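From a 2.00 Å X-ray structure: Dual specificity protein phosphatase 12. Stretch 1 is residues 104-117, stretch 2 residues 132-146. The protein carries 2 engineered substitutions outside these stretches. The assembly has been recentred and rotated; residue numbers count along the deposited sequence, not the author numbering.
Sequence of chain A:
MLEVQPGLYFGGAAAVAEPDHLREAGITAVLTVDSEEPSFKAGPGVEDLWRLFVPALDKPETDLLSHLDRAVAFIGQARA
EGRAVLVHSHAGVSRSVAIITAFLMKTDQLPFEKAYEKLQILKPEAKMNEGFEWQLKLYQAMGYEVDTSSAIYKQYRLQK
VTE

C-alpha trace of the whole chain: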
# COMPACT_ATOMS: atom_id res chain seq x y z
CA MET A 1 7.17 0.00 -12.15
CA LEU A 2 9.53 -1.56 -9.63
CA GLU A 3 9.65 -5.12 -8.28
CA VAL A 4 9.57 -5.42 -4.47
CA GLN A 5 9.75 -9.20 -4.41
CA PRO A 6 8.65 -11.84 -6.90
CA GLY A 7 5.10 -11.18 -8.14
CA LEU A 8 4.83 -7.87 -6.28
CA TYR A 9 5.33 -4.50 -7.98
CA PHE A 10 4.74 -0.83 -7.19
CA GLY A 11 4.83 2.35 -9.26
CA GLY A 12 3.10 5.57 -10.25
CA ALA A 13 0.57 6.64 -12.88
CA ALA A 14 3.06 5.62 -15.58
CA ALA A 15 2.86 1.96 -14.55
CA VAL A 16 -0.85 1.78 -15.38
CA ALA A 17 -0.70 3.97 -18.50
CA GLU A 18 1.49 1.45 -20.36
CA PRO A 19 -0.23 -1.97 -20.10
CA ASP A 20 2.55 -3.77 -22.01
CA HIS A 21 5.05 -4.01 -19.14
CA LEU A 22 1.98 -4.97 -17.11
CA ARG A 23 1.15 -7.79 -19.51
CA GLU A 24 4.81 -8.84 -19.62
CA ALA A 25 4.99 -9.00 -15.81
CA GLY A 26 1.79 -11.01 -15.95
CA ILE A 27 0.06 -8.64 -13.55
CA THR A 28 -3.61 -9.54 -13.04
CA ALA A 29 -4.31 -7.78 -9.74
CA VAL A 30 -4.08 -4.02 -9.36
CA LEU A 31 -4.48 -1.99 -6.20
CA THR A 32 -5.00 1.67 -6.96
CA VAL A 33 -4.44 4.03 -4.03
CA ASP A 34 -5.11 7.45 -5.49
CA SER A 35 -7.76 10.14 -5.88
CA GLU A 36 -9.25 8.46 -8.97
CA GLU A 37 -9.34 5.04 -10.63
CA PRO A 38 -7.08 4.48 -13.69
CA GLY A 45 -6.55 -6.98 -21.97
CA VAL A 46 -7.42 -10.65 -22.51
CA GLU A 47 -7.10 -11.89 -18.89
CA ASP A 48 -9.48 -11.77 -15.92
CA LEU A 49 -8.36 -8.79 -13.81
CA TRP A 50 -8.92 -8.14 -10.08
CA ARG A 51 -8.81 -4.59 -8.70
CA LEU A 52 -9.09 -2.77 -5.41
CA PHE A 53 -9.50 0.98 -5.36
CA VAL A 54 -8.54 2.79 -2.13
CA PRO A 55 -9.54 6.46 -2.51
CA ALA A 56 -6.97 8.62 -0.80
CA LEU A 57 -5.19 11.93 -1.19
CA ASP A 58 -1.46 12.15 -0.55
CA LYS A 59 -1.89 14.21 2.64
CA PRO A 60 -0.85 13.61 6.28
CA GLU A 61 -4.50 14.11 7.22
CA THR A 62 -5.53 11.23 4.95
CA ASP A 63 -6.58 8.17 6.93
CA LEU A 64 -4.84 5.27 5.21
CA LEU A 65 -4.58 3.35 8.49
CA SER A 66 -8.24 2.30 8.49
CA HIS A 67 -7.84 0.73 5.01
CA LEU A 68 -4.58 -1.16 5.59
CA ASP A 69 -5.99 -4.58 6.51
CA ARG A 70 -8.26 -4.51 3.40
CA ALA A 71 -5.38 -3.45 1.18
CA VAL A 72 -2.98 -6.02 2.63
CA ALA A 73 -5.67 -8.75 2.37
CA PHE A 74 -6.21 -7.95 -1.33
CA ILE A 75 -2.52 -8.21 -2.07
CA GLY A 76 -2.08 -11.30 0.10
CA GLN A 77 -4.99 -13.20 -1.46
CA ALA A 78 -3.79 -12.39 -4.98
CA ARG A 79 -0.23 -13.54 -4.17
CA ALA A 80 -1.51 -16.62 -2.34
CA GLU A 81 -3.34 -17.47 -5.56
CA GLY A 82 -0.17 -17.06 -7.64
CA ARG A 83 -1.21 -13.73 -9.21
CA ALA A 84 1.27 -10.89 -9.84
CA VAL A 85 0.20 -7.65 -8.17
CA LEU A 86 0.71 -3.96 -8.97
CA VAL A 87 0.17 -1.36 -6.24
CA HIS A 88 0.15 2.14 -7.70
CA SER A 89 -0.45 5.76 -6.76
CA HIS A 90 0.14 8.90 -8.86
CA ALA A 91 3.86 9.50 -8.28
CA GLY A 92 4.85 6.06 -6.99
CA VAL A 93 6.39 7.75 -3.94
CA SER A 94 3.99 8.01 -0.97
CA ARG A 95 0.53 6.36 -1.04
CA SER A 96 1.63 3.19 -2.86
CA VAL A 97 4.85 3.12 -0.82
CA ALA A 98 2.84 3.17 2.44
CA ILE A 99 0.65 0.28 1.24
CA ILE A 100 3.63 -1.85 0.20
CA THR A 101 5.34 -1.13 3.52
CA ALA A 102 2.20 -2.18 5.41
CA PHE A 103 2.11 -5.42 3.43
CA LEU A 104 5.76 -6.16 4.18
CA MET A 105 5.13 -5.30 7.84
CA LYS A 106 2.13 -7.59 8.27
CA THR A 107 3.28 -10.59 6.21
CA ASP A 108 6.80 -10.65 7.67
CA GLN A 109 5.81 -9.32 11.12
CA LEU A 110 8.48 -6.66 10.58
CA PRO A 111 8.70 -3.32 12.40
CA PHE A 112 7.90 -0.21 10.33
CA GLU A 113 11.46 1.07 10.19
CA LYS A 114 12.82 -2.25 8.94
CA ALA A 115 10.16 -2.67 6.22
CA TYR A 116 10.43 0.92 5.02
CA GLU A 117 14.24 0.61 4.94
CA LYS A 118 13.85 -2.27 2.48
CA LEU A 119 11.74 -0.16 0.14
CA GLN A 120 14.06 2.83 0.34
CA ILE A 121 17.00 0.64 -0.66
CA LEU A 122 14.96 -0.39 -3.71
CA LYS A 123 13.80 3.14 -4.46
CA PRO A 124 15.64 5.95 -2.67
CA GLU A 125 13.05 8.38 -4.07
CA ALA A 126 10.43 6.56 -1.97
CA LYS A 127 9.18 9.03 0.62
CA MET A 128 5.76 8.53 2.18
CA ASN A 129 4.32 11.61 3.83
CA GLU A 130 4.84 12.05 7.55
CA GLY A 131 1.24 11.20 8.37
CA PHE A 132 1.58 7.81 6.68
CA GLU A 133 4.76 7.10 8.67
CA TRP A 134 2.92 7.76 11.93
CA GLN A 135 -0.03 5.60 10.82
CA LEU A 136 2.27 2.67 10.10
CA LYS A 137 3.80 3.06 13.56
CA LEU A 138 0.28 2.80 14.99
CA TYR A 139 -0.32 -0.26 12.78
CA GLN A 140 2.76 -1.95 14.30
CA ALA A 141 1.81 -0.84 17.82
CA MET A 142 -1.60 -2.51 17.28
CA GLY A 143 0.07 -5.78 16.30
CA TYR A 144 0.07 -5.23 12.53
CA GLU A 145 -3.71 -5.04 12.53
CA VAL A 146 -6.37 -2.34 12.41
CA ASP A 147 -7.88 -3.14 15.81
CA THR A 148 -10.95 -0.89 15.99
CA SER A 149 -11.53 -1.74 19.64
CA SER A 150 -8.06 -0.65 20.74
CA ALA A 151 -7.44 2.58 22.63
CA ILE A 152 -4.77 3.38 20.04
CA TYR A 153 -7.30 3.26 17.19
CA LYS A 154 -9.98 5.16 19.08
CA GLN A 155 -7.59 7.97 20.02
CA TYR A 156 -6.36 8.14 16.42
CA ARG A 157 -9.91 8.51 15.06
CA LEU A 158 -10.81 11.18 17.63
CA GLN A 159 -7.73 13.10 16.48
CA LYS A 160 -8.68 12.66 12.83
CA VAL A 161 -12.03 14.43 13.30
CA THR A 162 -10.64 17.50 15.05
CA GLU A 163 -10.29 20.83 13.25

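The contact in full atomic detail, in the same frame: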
# COMPACT_ATOMS: atom_id res chain seq x y z
N LEU A 104 4.51 -5.58 3.71
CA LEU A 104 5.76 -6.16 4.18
C LEU A 104 5.73 -6.29 5.70
O LEU A 104 6.10 -7.33 6.22
CB LEU A 104 6.95 -5.31 3.74
CG LEU A 104 7.24 -5.28 2.25
CD1 LEU A 104 8.47 -4.42 1.94
CD2 LEU A 104 7.43 -6.72 1.70
N MET A 105 5.26 -5.25 6.38
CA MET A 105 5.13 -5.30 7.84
C MET A 105 4.27 -6.47 8.32
O MET A 105 4.67 -7.24 9.18
CB MET A 105 4.55 -3.98 8.37
CG MET A 105 5.49 -2.78 8.26
SD MET A 105 4.68 -1.23 8.66
CE MET A 105 4.24 -1.50 10.37
N LYS A 106 3.07 -6.58 7.77
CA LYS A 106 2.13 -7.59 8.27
C LYS A 106 2.53 -9.01 7.89
O LYS A 106 2.50 -9.90 8.74
CB LYS A 106 0.70 -7.27 7.81
CG LYS A 106 -0.35 -8.16 8.47
CD LYS A 106 -1.77 -7.72 8.14
CE LYS A 106 -2.76 -8.42 9.06
NZ LYS A 106 -4.12 -7.84 9.01
N THR A 107 2.92 -9.24 6.64
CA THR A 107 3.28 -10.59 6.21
C THR A 107 4.53 -11.11 6.92
O THR A 107 4.57 -12.26 7.38
CB THR A 107 3.47 -10.72 4.68
OG1 THR A 107 4.41 -9.74 4.21
CG2 THR A 107 2.14 -10.53 3.96
N ASP A 108 5.54 -10.26 7.04
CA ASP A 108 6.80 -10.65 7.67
C ASP A 108 6.85 -10.37 9.17
O ASP A 108 7.84 -10.71 9.83
CB ASP A 108 7.97 -9.93 7.00
CG ASP A 108 8.13 -10.30 5.54
OD1 ASP A 108 8.85 -9.57 4.82
OD2 ASP A 108 7.55 -11.31 5.11
N GLN A 109 5.81 -9.75 9.72
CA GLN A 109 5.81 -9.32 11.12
C GLN A 109 7.06 -8.49 11.37
O GLN A 109 7.85 -8.80 12.27
CB GLN A 109 5.77 -10.52 12.07
CG GLN A 109 4.64 -11.49 11.79
CD GLN A 109 3.61 -11.52 12.89
OE1 GLN A 109 3.17 -10.47 13.37
NE2 GLN A 109 3.20 -12.71 13.28
N LEU A 110 7.27 -7.47 10.54
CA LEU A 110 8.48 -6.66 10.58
C LEU A 110 8.14 -5.26 11.06
O LEU A 110 7.16 -4.68 10.59
CB LEU A 110 9.02 -6.49 9.16
CG LEU A 110 10.21 -7.23 8.57
CD1 LEU A 110 10.53 -6.61 7.22
CD2 LEU A 110 11.42 -7.15 9.49
N PRO A 111 8.94 -4.70 11.98
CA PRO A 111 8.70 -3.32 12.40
C PRO A 111 8.74 -2.32 11.24
O PRO A 111 9.42 -2.55 10.24
CB PRO A 111 9.87 -3.04 13.37
CG PRO A 111 10.20 -4.37 13.93
CD PRO A 111 9.97 -5.36 12.81
N PHE A 112 8.02 -1.21 11.39
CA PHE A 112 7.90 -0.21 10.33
C PHE A 112 9.24 0.23 9.75
O PHE A 112 9.42 0.30 8.54
CB PHE A 112 7.13 1.01 10.83
CG PHE A 112 7.37 2.26 10.02
CD1 PHE A 112 8.10 3.32 10.55
CD2 PHE A 112 6.89 2.37 8.72
CE1 PHE A 112 8.33 4.47 9.81
CE2 PHE A 112 7.11 3.51 7.98
CZ PHE A 112 7.83 4.56 8.52
N GLU A 113 10.19 0.53 10.64
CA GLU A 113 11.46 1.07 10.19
C GLU A 113 12.22 0.07 9.34
O GLU A 113 12.82 0.44 8.34
CB GLU A 113 12.32 1.53 11.39
CG GLU A 113 11.70 2.67 12.18
CD GLU A 113 11.84 4.02 11.50
OE1 GLU A 113 12.44 4.08 10.40
OE2 GLU A 113 11.37 5.03 12.07
N LYS A 114 12.16 -1.21 9.72
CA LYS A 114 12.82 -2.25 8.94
C LYS A 114 12.18 -2.47 7.56
O LYS A 114 12.88 -2.62 6.56
CB LYS A 114 12.88 -3.57 9.72
CG LYS A 114 13.93 -3.57 10.83
CD LYS A 114 13.72 -4.73 11.78
CE LYS A 114 14.54 -4.60 13.05
NZ LYS A 114 13.96 -5.40 14.16
N ALA A 115 10.86 -2.47 7.50
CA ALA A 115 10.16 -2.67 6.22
C ALA A 115 10.40 -1.50 5.29
O ALA A 115 10.68 -1.68 4.11
CB ALA A 115 8.67 -2.87 6.45
N TYR A 116 10.30 -0.28 5.82
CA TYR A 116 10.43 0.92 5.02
C TYR A 116 11.87 1.03 4.50
O TYR A 116 12.11 1.48 3.38
CB TYR A 116 10.06 2.13 5.86
CG TYR A 116 9.89 3.42 5.11
CD1 TYR A 116 9.56 3.43 3.75
CD2 TYR A 116 10.06 4.64 5.74
CE1 TYR A 116 9.40 4.64 3.06
CE2 TYR A 116 9.91 5.83 5.07
CZ TYR A 116 9.58 5.83 3.73
OH TYR A 116 9.44 7.03 3.09
N GLU A 117 12.82 0.60 5.32
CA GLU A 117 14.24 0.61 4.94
C GLU A 117 14.46 -0.26 3.70
O GLU A 117 15.23 0.11 2.81
CB GLU A 117 15.09 0.12 6.11
CG GLU A 117 16.56 -0.07 5.82
CD GLU A 117 17.26 -0.82 6.94
OE1 GLU A 117 17.02 -0.50 8.12
OE2 GLU A 117 18.05 -1.75 6.63
N PHE A 132 1.57 9.24 6.97
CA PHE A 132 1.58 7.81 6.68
C PHE A 132 2.60 7.07 7.55
O PHE A 132 2.33 5.96 8.03
CB PHE A 132 1.80 7.53 5.18
CG PHE A 132 0.68 8.04 4.29
CD1 PHE A 132 -0.56 8.36 4.82
CD2 PHE A 132 0.89 8.21 2.93
CE1 PHE A 132 -1.59 8.83 4.00
CE2 PHE A 132 -0.13 8.67 2.10
CZ PHE A 132 -1.37 8.99 2.64
N GLU A 133 3.77 7.67 7.77
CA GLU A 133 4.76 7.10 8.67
C GLU A 133 4.19 6.85 10.06
O GLU A 133 4.35 5.77 10.62
CB GLU A 133 5.98 8.03 8.83
CG GLU A 133 6.94 8.01 7.66
CD GLU A 133 8.30 8.56 8.04
OE1 GLU A 133 8.46 9.01 9.20
OE2 GLU A 133 9.22 8.53 7.19
N TRP A 134 3.53 7.86 10.61
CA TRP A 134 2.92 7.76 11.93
C TRP A 134 1.84 6.66 11.96
O TRP A 134 1.78 5.85 12.89
CB TRP A 134 2.34 9.12 12.34
CG TRP A 134 1.47 9.11 13.55
CD1 TRP A 134 0.12 9.36 13.60
CD2 TRP A 134 1.87 8.84 14.90
NE1 TRP A 134 -0.33 9.27 14.90
CE2 TRP A 134 0.73 8.95 15.71
CE3 TRP A 134 3.10 8.53 15.49
CZ2 TRP A 134 0.77 8.75 17.09
CZ3 TRP A 134 3.14 8.33 16.86
CH2 TRP A 134 1.99 8.44 17.65
N GLN A 135 1.00 6.63 10.94
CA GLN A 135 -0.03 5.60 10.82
C GLN A 135 0.54 4.19 10.80
O GLN A 135 -0.01 3.29 11.42
CB GLN A 135 -0.93 5.86 9.59
CG GLN A 135 -1.86 7.07 9.80
CD GLN A 135 -2.48 7.56 8.51
OE1 GLN A 135 -2.96 6.77 7.69
NE2 GLN A 135 -2.49 8.88 8.33
N LEU A 136 1.64 3.99 10.10
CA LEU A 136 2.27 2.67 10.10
C LEU A 136 2.87 2.31 11.46
O LEU A 136 2.93 1.13 11.83
CB LEU A 136 3.32 2.55 8.99
CG LEU A 136 2.73 2.48 7.59
CD1 LEU A 136 3.85 2.49 6.56
CD2 LEU A 136 1.88 1.23 7.43
N LYS A 137 3.32 3.32 12.20
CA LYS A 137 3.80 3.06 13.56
C LYS A 137 2.65 2.60 14.44
O LYS A 137 2.80 1.68 15.24
CB LYS A 137 4.50 4.31 14.13
CG LYS A 137 5.84 4.55 13.46
CD LYS A 137 6.57 5.76 14.00
CE LYS A 137 7.86 5.97 13.23
NZ LYS A 137 8.36 7.36 13.32
N LEU A 138 1.48 3.22 14.26
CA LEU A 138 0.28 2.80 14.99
C LEU A 138 -0.12 1.38 14.61
O LEU A 138 -0.50 0.59 15.46
CB LEU A 138 -0.89 3.74 14.71
CG LEU A 138 -0.66 5.21 15.11
CD1 LEU A 138 -1.96 5.94 15.04
CD2 LEU A 138 -0.05 5.33 16.51
N TYR A 139 -0.07 1.08 13.31
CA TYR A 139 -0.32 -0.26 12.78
C TYR A 139 0.54 -1.32 13.48
O TYR A 139 0.03 -2.33 13.93
CB TYR A 139 -0.05 -0.26 11.28
CG TYR A 139 -0.64 -1.41 10.46
CD1 TYR A 139 -1.99 -1.73 10.54
CD2 TYR A 139 0.16 -2.10 9.56
CE1 TYR A 139 -2.53 -2.75 9.75
CE2 TYR A 139 -0.37 -3.13 8.77
CZ TYR A 139 -1.71 -3.44 8.87
OH TYR A 139 -2.24 -4.44 8.09
N GLN A 140 1.85 -1.07 13.56
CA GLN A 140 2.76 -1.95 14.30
C GLN A 140 2.36 -2.04 15.78
O GLN A 140 2.22 -3.13 16.34
CB GLN A 140 4.20 -1.44 14.17
CG GLN A 140 5.24 -2.22 15.01
CD GLN A 140 6.64 -1.65 14.87
OE1 GLN A 140 6.94 -0.94 13.91
NE2 GLN A 140 7.50 -1.95 15.84
N ALA A 141 2.17 -0.88 16.41
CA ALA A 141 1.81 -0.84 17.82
C ALA A 141 0.52 -1.63 18.11
O ALA A 141 0.36 -2.16 19.21
CB ALA A 141 1.67 0.61 18.31
N MET A 142 -0.38 -1.71 17.13
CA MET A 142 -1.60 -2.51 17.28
C MET A 142 -1.40 -4.00 16.97
O MET A 142 -2.34 -4.80 17.06
CB MET A 142 -2.73 -1.93 16.40
CG MET A 142 -3.31 -0.59 16.90
SD MET A 142 -4.73 -0.01 15.91
CE MET A 142 -3.89 0.41 14.38
N GLY A 143 -0.19 -4.39 16.60
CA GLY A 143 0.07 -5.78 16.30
C GLY A 143 -0.07 -6.10 14.83
O GLY A 143 -0.40 -7.23 14.46
N TYR A 144 0.21 -5.11 13.98
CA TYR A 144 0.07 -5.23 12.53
C TYR A 144 -1.35 -5.58 12.15
O TYR A 144 -1.60 -6.47 11.34
CB TYR A 144 1.05 -6.27 11.96
CG TYR A 144 2.48 -6.05 12.40
CD1 TYR A 144 3.21 -4.99 11.92
CD2 TYR A 144 3.08 -6.91 13.32
CE1 TYR A 144 4.52 -4.78 12.34
CE2 TYR A 144 4.38 -6.71 13.75
CZ TYR A 144 5.10 -5.65 13.25
OH TYR A 144 6.40 -5.44 13.67
N GLU A 145 -2.29 -4.85 12.75
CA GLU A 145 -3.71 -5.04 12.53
C GLU A 145 -4.38 -3.69 12.70
O GLU A 145 -3.83 -2.82 13.37
CB GLU A 145 -4.28 -5.96 13.59
CG GLU A 145 -4.70 -7.31 13.08
CD GLU A 145 -5.43 -8.11 14.14
OE1 GLU A 145 -5.60 -7.57 15.26
OE2 GLU A 145 -5.85 -9.25 13.86
N VAL A 146 -5.56 -3.50 12.10
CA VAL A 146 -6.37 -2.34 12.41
C VAL A 146 -7.38 -2.80 13.45
O VAL A 146 -8.45 -3.29 13.11
CB VAL A 146 -7.14 -1.80 11.18
CG1 VAL A 146 -7.90 -0.53 11.54
CG2 VAL A 146 -6.19 -1.54 9.99

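Helix packing often combines a broad apolar seam with a single well-placed polar bond, and this contact, which buries 743 Å² counted over both sides, illustrates the principle. The one hydrogen bond across it runs from Phe 112 N to Gln 140 OE1, at 2.8 Å and nearly straight (170°). Phe 112 opens a helix, where a backbone amide lacks a carbonyl one turn back; the extended Gln 140 side chain (chi1 and chi2 both t) supplies the acceptor instead.

Apolar packing adds much of the rest. The Phe 112 side chain is a knob set among Glu 133, Leu 136, Lys 137 and Gln 140, with CD2 3.6 Å from Leu 136 CB; the aliphatic parts of Glu 133 and Lys 137 complete the hole. Met 105, unbranched, reaches into the neighbouring space: its SD lies 3.9 Å from Leu 136 CD2 and its CE 3.8 Å from Tyr 144 CE1.

Tyr 144, whose N closes the Schellman motif at Gly 143 by bonding to Tyr 139 O, loses the most surface. Its ring lies against the turn between the helices of the first stretch, with Met 105 O and Gln 109 CA over one face. The methylenes of Lys 106 pass the Tyr 139 hydroxyl, with Lys 106 CD 3.3 Å from Tyr 139 OH, while Glu 113 OE2 and Lys 137 NZ, 4.0 Å apart, remain beyond salt-bridge range.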